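Side-chain contacts in transcriptional repressor PagR (Bacillus anthracis, PDB 2ZKZ), which represses transcription of the pagA and atxA genes as a DNA-binding regulator of the ArsR family: residues A41-V44 against T45-I48; Y11-L14 against E15-A18; L53-S56 against T57-H61. All coordinates share one frame; numbering follows the deposited sequence.

Contact 1. Residues A41-V44 against T45-I48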
ATOM      1  N   ALA A  41      10.603 -11.085  15.300  1.00 28.05           N
ATOM      2  CA  ALA A  41      11.924 -10.464  15.349  1.00 27.94           C
ATOM      3  C   ALA A  41      12.898 -11.254  14.500  1.00 26.95           C
ATOM      4  O   ALA A  41      13.006 -12.469  14.654  1.00 29.17           O
ATOM      5  CB  ALA A  41      12.420 -10.400  16.794  1.00 27.28           C
ATOM      6  N   LEU A  42      13.610 -10.565  13.611  1.00 25.10           N
ATOM      7  CA  LEU A  42      14.571 -11.224  12.728  1.00 26.24           C
ATOM      8  C   LEU A  42      15.766 -10.334  12.406  1.00 25.89           C
ATOM      9  O   LEU A  42      15.604  -9.138  12.138  1.00 24.12           O
ATOM     10  CB  LEU A  42      13.898 -11.614  11.407  1.00 25.84           C
ATOM     11  CG  LEU A  42      12.779 -12.658  11.419  1.00 27.79           C
ATOM     12  CD1 LEU A  42      12.093 -12.677  10.046  1.00 28.89           C
ATOM     13  CD2 LEU A  42      13.352 -14.034  11.760  1.00 28.33           C
ATOM     14  N   ASN A  43      16.965 -10.909  12.439  1.00 25.32           N
ATOM     15  CA  ASN A  43      18.146 -10.134  12.091  1.00 27.49           C
ATOM     16  C   ASN A  43      18.365 -10.315  10.592  1.00 27.49           C
ATOM     17  O   ASN A  43      17.671 -11.112   9.949  1.00 25.43           O
ATOM     18  CB  ASN A  43      19.381 -10.562  12.918  1.00 28.77           C
ATOM     19  CG  ASN A  43      19.722 -12.041  12.784  1.00 30.80           C
ATOM     20  OD1 ASN A  43      20.152 -12.677  13.758  1.00 33.51           O
ATOM     21  ND2 ASN A  43      19.564 -12.587  11.592  1.00 27.90           N
ATOM     22  N   VAL A  44      19.307  -9.564  10.034  1.00 28.56           N
ATOM     23  CA  VAL A  44      19.589  -9.623   8.608  1.00 29.37           C
ATOM     24  C   VAL A  44      19.900 -11.027   8.092  1.00 30.70           C
ATOM     25  O   VAL A  44      19.387 -11.442   7.046  1.00 29.03           O
ATOM     26  CB  VAL A  44      20.761  -8.675   8.249  1.00 32.11           C
ATOM     27  CG1 VAL A  44      21.030  -8.709   6.750  1.00 31.57           C
ATOM     28  CG2 VAL A  44      20.422  -7.253   8.687  1.00 34.08           C
ATOM     29  N   THR A  45      20.724 -11.766   8.828  1.00 29.30           N
ATOM     30  CA  THR A  45      21.096 -13.110   8.408  1.00 30.24           C
ATOM     31  C   THR A  45      19.888 -14.041   8.313  1.00 30.57           C
ATOM     32  O   THR A  45      19.788 -14.836   7.383  1.00 28.49           O
ATOM     33  CB  THR A  45      22.145 -13.712   9.362  1.00 32.06           C
ATOM     34  OG1 THR A  45      23.283 -12.842   9.421  1.00 32.15           O
ATOM     35  CG2 THR A  45      22.592 -15.081   8.868  1.00 33.51           C
ATOM     36  N   GLN A  46      18.976 -13.942   9.278  1.00 29.18           N
ATOM     37  CA  GLN A  46      17.768 -14.760   9.269  1.00 29.81           C
ATOM     38  C   GLN A  46      16.902 -14.387   8.067  1.00 29.62           C
ATOM     39  O   GLN A  46      16.258 -15.242   7.462  1.00 30.93           O
ATOM     40  CB  GLN A  46      16.968 -14.544  10.551  1.00 29.19           C
ATOM     41  CG  GLN A  46      17.617 -15.120  11.802  1.00 29.83           C
ATOM     42  CD  GLN A  46      16.891 -14.716  13.062  1.00 29.18           C
ATOM     43  OE1 GLN A  46      16.819 -13.534  13.394  1.00 30.31           O
ATOM     44  NE2 GLN A  46      16.342 -15.697  13.774  1.00 30.73           N
ATOM     45  N   ILE A  47      16.890 -13.104   7.730  1.00 29.32           N
ATOM     46  CA  ILE A  47      16.107 -12.613   6.602  1.00 30.17           C
ATOM     47  C   ILE A  47      16.722 -13.068   5.281  1.00 31.35           C
ATOM     48  O   ILE A  47      16.021 -13.512   4.376  1.00 31.51           O
ATOM     49  CB  ILE A  47      16.019 -11.067   6.626  1.00 27.67           C
ATOM     50  CG1 ILE A  47      15.200 -10.620   7.843  1.00 25.93           C
ATOM     51  CG2 ILE A  47      15.391 -10.561   5.331  1.00 29.01           C
ATOM     52  CD1 ILE A  47      15.167  -9.114   8.075  1.00 24.28           C
ATOM     53  N   ILE A  48      18.040 -12.947   5.171  1.00 34.84           N
ATOM     54  CA  ILE A  48      18.733 -13.369   3.960  1.00 37.36           C
ATOM     55  C   ILE A  48      18.496 -14.857   3.711  1.00 38.68           C
ATOM     56  O   ILE A  48      18.252 -15.272   2.580  1.00 39.96           O
ATOM     57  CB  ILE A  48      20.248 -13.106   4.073  1.00 38.68           C
ATOM     58  CG1 ILE A  48      20.509 -11.600   4.012  1.00 38.51           C
ATOM     59  CG2 ILE A  48      21.004 -13.846   2.968  1.00 40.15           C
ATOM     60  CD1 ILE A  48      21.935 -11.207   4.339  1.00 40.84           C
TER
HETATM   61  O   HOH W   1      14.207 -14.564  15.806  1.00 25.74           O
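Asn43 is the N-cap residue where a short extended run turns into a helix, and its carbonyl O takes the first intrahelical bond, from Ile47 N at 3.1 Å. One residue on, Val44 O accepts Ile48 N at 2.8 Å, which continues the i to i+4 pattern. The cap residue's own backbone N is bonded by a side chain from the first turn. Gln46 OE1 receives Asn43 N at 2.8 Å, in the plane of the amide carbonyl and on a lone pair, with a nearly straight N-H...O angle of 165°. Gln46 gets there because its CG stands beside its own backbone N (chi1 -70°) and the chain then runs extended, back alongside the incoming strand residues. The same amide works at both ends: NE2 gives a hydrogen bond to a water that in turn donates to Ala41 O. Leu42 CD2 lies against the Gln46 side chain, 3.8 Å from its amide carbon CD, while Leu42 CB meets Ile47 CG1 at 3.9 Å. Farther round the helix, Val44 CG1 touches Ile48 CD1 at 3.6 Å, the two branched chains meeting at a slant. Leu42 pairs by its backbone with Tyr81 of strand 78-82 and turns its side chain onto Leu36 of helix 27-39, whereas Val44, Ile47 and Ile48 pack helix 44-51, first of the predicted helix-turn-helix, on the second, helix 55-65.

Contact 2. Residues Y11-L14 against E15-A18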
ATOM      1  N   TYR A  11       0.150  10.665  14.938  1.00 57.81           N
ATOM      2  CA  TYR A  11      -0.852  10.690  13.834  1.00 56.73           C
ATOM      3  C   TYR A  11      -0.154  10.849  12.488  1.00 56.68           C
ATOM      4  O   TYR A  11       0.823  11.591  12.364  1.00 56.87           O
ATOM      5  CB  TYR A  11      -1.836  11.833  14.048  1.00 56.39           C
HETATM    6  N   MSE A  12      -0.658  10.147  11.479  1.00 54.58           N
HETATM    7  CA  MSE A  12      -0.071  10.225  10.152  1.00 52.47           C
HETATM    8  C   MSE A  12      -0.939  10.918   9.124  1.00 48.78           C
HETATM    9  O   MSE A  12      -2.156  10.749   9.100  1.00 48.93           O
HETATM   10  CB  MSE A  12       0.302   8.833   9.667  1.00 55.21           C
HETATM   11  CG  MSE A  12       1.738   8.503   9.969  1.00 58.04           C
HETATM   12 SE   MSE A  12       2.112   6.677   9.661  1.00 63.82          SE
HETATM   13  CE  MSE A  12       1.598   6.556   7.799  1.00 61.12           C
ATOM     14  N   SER A  13      -0.287  11.700   8.273  1.00 44.97           N
ATOM     15  CA  SER A  13      -0.961  12.456   7.230  1.00 41.36           C
ATOM     16  C   SER A  13      -1.307  11.597   6.023  1.00 39.33           C
ATOM     17  O   SER A  13      -0.951  10.419   5.946  1.00 38.54           O
ATOM     18  CB  SER A  13      -0.070  13.603   6.764  1.00 40.96           C
ATOM     19  OG  SER A  13       1.110  13.100   6.156  1.00 39.11           O
ATOM     20  N   LEU A  14      -2.009  12.212   5.081  1.00 36.09           N
ATOM     21  CA  LEU A  14      -2.395  11.548   3.849  1.00 33.53           C
ATOM     22  C   LEU A  14      -1.109  11.174   3.114  1.00 30.40           C
ATOM     23  O   LEU A  14      -1.007  10.101   2.520  1.00 28.71           O
ATOM     24  CB  LEU A  14      -3.227  12.503   2.994  1.00 33.85           C
ATOM     25  CG  LEU A  14      -3.690  11.999   1.633  1.00 34.73           C
ATOM     26  CD1 LEU A  14      -4.589  10.782   1.811  1.00 35.42           C
ATOM     27  CD2 LEU A  14      -4.439  13.125   0.913  1.00 36.66           C
ATOM     28  N   GLU A  15      -0.131  12.075   3.162  1.00 26.74           N
ATOM     29  CA  GLU A  15       1.157  11.858   2.516  1.00 26.57           C
ATOM     30  C   GLU A  15       1.921  10.711   3.175  1.00 24.78           C
ATOM     31  O   GLU A  15       2.584   9.934   2.484  1.00 23.73           O
ATOM     32  CB  GLU A  15       2.005  13.134   2.571  1.00 28.63           C
ATOM     33  CG  GLU A  15       1.566  14.255   1.635  1.00 33.15           C
ATOM     34  CD  GLU A  15       0.203  14.841   1.977  1.00 36.42           C
ATOM     35  OE1 GLU A  15      -0.116  14.986   3.178  1.00 34.83           O
ATOM     36  OE2 GLU A  15      -0.543  15.177   1.033  1.00 39.56           O
ATOM     37  N   ASP A  16       1.840  10.619   4.507  1.00 23.46           N
ATOM     38  CA  ASP A  16       2.510   9.551   5.247  1.00 24.01           C
ATOM     39  C   ASP A  16       1.894   8.213   4.843  1.00 22.42           C
ATOM     40  O   ASP A  16       2.603   7.229   4.648  1.00 22.46           O
ATOM     41  CB  ASP A  16       2.346   9.719   6.768  1.00 29.07           C
ATOM     42  CG  ASP A  16       3.304  10.737   7.370  1.00 31.43           C
ATOM     43  OD1 ASP A  16       4.486  10.781   6.965  1.00 30.87           O
ATOM     44  OD2 ASP A  16       2.871  11.479   8.279  1.00 32.86           O
ATOM     45  N   ASP A  17       0.569   8.174   4.730  1.00 22.06           N
ATOM     46  CA  ASP A  17      -0.103   6.941   4.324  1.00 23.59           C
ATOM     47  C   ASP A  17       0.290   6.530   2.904  1.00 20.29           C
ATOM     48  O   ASP A  17       0.533   5.351   2.641  1.00 21.31           O
ATOM     49  CB  ASP A  17      -1.624   7.093   4.420  1.00 24.19           C
ATOM     50  CG  ASP A  17      -2.095   7.325   5.845  1.00 30.75           C
ATOM     51  OD1 ASP A  17      -1.458   6.793   6.782  1.00 27.44           O
ATOM     52  OD2 ASP A  17      -3.112   8.028   6.025  1.00 34.97           O
ATOM     53  N   ALA A  18       0.343   7.492   1.985  1.00 20.46           N
ATOM     54  CA  ALA A  18       0.738   7.204   0.602  1.00 21.61           C
ATOM     55  C   ALA A  18       2.181   6.695   0.545  1.00 22.85           C
ATOM     56  O   ALA A  18       2.498   5.746  -0.184  1.00 21.56           O
ATOM     57  CB  ALA A  18       0.598   8.463  -0.264  1.00 23.04           C
TER
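Asp16 OD2 is approached by two groups of Ser13. The backbone N of Ser13 donates to it at 3.2 Å and almost straight, meeting the oxygen on its anti side and 18° out of the carboxylate plane; Ser13 OG lies at the same distance, a weak bond at most. The serine hydroxyl also accepts, taking Asp16 N at 3.1 Å. Ser13 can do this because its OG sits between its own backbone N and carbonyl carbon (chi1 64°), turned back over the first turn. Each residue's side chain accepts the other's backbone N-H, the reciprocal pair that defines a capping box, with Ser13 as the N-cap of helix 14-24. The regular helical bonds then begin, Asp17 N to Ser13 O at 3.0 Å and Ala18 N to Leu14 O. Before the cap, the selenomethionine Met12 bends at chi3 (57°) and brings its CE over the start of the helix, 3.4 Å from Asp16 CB and 3.2 Å from Asp17 OD1. That carboxylate oxygen is buried here and has no polar partner in the model. The same turn also meets the second subunit: Leu14 packs on Met28 of the other chain, Glu15 and Ala18 on its Pro27, and Asp17 on its Leu30.

Contact 3. Residues L53-S56 against T57-H61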
ATOM      1  N   LEU A  53      18.033 -14.369  -0.878  1.00 44.86           N
ATOM      2  CA  LEU A  53      18.457 -13.277  -1.742  1.00 44.95           C
ATOM      3  C   LEU A  53      19.819 -12.754  -1.308  1.00 45.01           C
ATOM      4  O   LEU A  53      20.235 -12.954  -0.170  1.00 45.12           O
ATOM      5  CB  LEU A  53      17.435 -12.140  -1.687  1.00 45.10           C
ATOM      6  CG  LEU A  53      16.053 -12.411  -2.284  1.00 44.80           C
ATOM      7  CD1 LEU A  53      15.098 -11.309  -1.859  1.00 45.82           C
ATOM      8  CD2 LEU A  53      16.151 -12.493  -3.802  1.00 42.96           C
ATOM      9  N   PRO A  54      20.536 -12.080  -2.218  1.00 44.82           N
ATOM     10  CA  PRO A  54      21.857 -11.534  -1.889  1.00 45.86           C
ATOM     11  C   PRO A  54      21.755 -10.607  -0.677  1.00 47.04           C
ATOM     12  O   PRO A  54      20.715  -9.978  -0.462  1.00 46.82           O
ATOM     13  CB  PRO A  54      22.237 -10.776  -3.158  1.00 46.24           C
ATOM     14  CG  PRO A  54      21.562 -11.569  -4.239  1.00 46.25           C
ATOM     15  CD  PRO A  54      20.206 -11.846  -3.635  1.00 45.84           C
ATOM     16  N   GLN A  55      22.823 -10.523   0.115  1.00 46.71           N
ATOM     17  CA  GLN A  55      22.807  -9.651   1.285  1.00 47.94           C
ATOM     18  C   GLN A  55      22.682  -8.197   0.844  1.00 45.34           C
ATOM     19  O   GLN A  55      22.115  -7.368   1.555  1.00 44.81           O
ATOM     20  CB  GLN A  55      24.081  -9.819   2.125  1.00 50.95           C
ATOM     21  CG  GLN A  55      24.134  -8.863   3.318  1.00 56.40           C
ATOM     22  CD  GLN A  55      25.279  -9.145   4.275  1.00 59.84           C
ATOM     23  OE1 GLN A  55      25.342 -10.209   4.895  1.00 61.23           O
ATOM     24  NE2 GLN A  55      26.190  -8.184   4.403  1.00 60.91           N
ATOM     25  N   SER A  56      23.216  -7.900  -0.336  1.00 43.13           N
ATOM     26  CA  SER A  56      23.171  -6.552  -0.880  1.00 42.02           C
ATOM     27  C   SER A  56      21.727  -6.130  -1.142  1.00 39.83           C
ATOM     28  O   SER A  56      21.316  -5.025  -0.787  1.00 38.19           O
ATOM     29  CB  SER A  56      23.975  -6.493  -2.179  1.00 43.05           C
ATOM     30  OG  SER A  56      23.873  -5.217  -2.784  1.00 48.10           O
ATOM     31  N   THR A  57      20.965  -7.019  -1.767  1.00 37.38           N
ATOM     32  CA  THR A  57      19.570  -6.748  -2.082  1.00 37.85           C
ATOM     33  C   THR A  57      18.739  -6.585  -0.813  1.00 36.56           C
ATOM     34  O   THR A  57      17.964  -5.636  -0.695  1.00 36.86           O
ATOM     35  CB  THR A  57      18.962  -7.884  -2.937  1.00 37.68           C
ATOM     36  OG1 THR A  57      19.732  -8.038  -4.136  1.00 40.49           O
ATOM     37  CG2 THR A  57      17.523  -7.566  -3.313  1.00 37.24           C
ATOM     38  N   VAL A  58      18.912  -7.507   0.130  1.00 36.17           N
ATOM     39  CA  VAL A  58      18.174  -7.477   1.388  1.00 36.31           C
ATOM     40  C   VAL A  58      18.472  -6.222   2.197  1.00 36.83           C
ATOM     41  O   VAL A  58      17.558  -5.593   2.728  1.00 34.86           O
ATOM     42  CB  VAL A  58      18.491  -8.718   2.257  1.00 36.69           C
ATOM     43  CG1 VAL A  58      17.790  -8.612   3.593  1.00 34.70           C
ATOM     44  CG2 VAL A  58      18.050  -9.979   1.535  1.00 37.79           C
ATOM     45  N   SER A  59      19.750  -5.865   2.289  1.00 35.68           N
ATOM     46  CA  SER A  59      20.160  -4.679   3.032  1.00 35.97           C
ATOM     47  C   SER A  59      19.534  -3.411   2.460  1.00 34.63           C
ATOM     48  O   SER A  59      19.150  -2.513   3.208  1.00 32.93           O
ATOM     49  CB  SER A  59      21.687  -4.541   3.021  1.00 38.19           C
ATOM     50  OG  SER A  59      22.296  -5.607   3.730  1.00 40.84           O
ATOM     51  N   GLN A  60      19.444  -3.332   1.135  1.00 33.05           N
ATOM     52  CA  GLN A  60      18.863  -2.157   0.499  1.00 32.01           C
ATOM     53  C   GLN A  60      17.375  -2.037   0.826  1.00 30.54           C
ATOM     54  O   GLN A  60      16.871  -0.943   1.066  1.00 29.06           O
ATOM     55  CB  GLN A  60      19.039  -2.212  -1.017  1.00 34.09           C
ATOM     56  CG  GLN A  60      18.594  -0.934  -1.697  1.00 39.13           C
ATOM     57  CD  GLN A  60      18.485  -1.066  -3.201  1.00 42.29           C
ATOM     58  OE1 GLN A  60      18.165  -0.102  -3.893  1.00 48.08           O
ATOM     59  NE2 GLN A  60      18.746  -2.262  -3.717  1.00 45.01           N
ATOM     60  N   HIS A  61      16.665  -3.162   0.806  1.00 29.92           N
ATOM     61  CA  HIS A  61      15.248  -3.143   1.138  1.00 29.07           C
ATOM     62  C   HIS A  61      15.080  -2.700   2.589  1.00 28.54           C
ATOM     63  O   HIS A  61      14.255  -1.834   2.891  1.00 26.43           O
ATOM     64  CB  HIS A  61      14.634  -4.531   0.928  1.00 29.06           C
ATOM     65  CG  HIS A  61      14.304  -4.826  -0.501  1.00 30.31           C
ATOM     66  ND1 HIS A  61      14.592  -6.032  -1.101  1.00 32.77           N
ATOM     67  CD2 HIS A  61      13.718  -4.061  -1.452  1.00 27.95           C
ATOM     68  CE1 HIS A  61      14.199  -5.997  -2.364  1.00 32.02           C
ATOM     69  NE2 HIS A  61      13.667  -4.811  -2.601  1.00 33.74           N
TER
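Leu53 CB meets Val58 CG2 at 3.9 Å, and this apolar touch marks the inward, close-packed side of the first turn of helix 55-65. Val58 CG2 stands beside its own backbone N, anti to the carbonyl carbon, which sets it beside the chain that leads into the helix; there it also lies 3.3 Å from Pro54 O. That carbonyl, belonging to the N-cap residue, accepts Val58 N at 3.1 Å through an almost linear N-H...O angle of 171°. The side chain of Val58 is buried and packs against Ile47 and Ile48 of helix 44-51, while Leu53 reaches Met28 of helix 27-39.

The outward side is looser and mainly polar. Pro54 and Thr57 lie alongside each other and point the same way, with Thr57 OG1 resting 3.8 Å from Pro54 CB, a contact without a hydrogen bond. An exception on this side is Gln55 O, which accepts twice from one residue: Ser59 N at 2.9 Å and Ser59 OG at 2.8 Å, arriving from opposite faces of the carbonyl plane. The hydroxyl is brought back to the preceding turn by a chi1 of -66°, so Ser59 bonds to its own helix through both backbone and side chain. The Gln55 chain is extended beyond CG; its CG lies near Ser59 OG, and the side chain touches Ile48 of helix 44-51. Gln60 N to Ser56 O, 3.2 Å, carries the helix onward, and the side chains of Ser56 and Gln60 are exposed. Helix 55-65 follows helix 44-51 and packs on it through Val58, inside the predicted helix-turn-helix, and is consistent with the recognition helix of ArsR-family winged-helix repressors.

Along the chain, contact 2 comes first, at the start of helix 14-24, followed by contact 1 at the start of helix 44-51 and contact 3 at the start of helix 55-65. Contacts 1 and 3 have centres about 11 Å apart and touch, Ile47 meeting Val58 and Ile48 meeting both Val58 and Gln55; their two consecutive helices form the predicted helix-turn-helix. Contact 2 lies across the chain's centre, its centre about 28 Å from that of contact 1 and 27 Å from that of contact 3, and it packs on the second subunit. The three helix starts thus divide between a probable DNA-reading unit and the dimer interface.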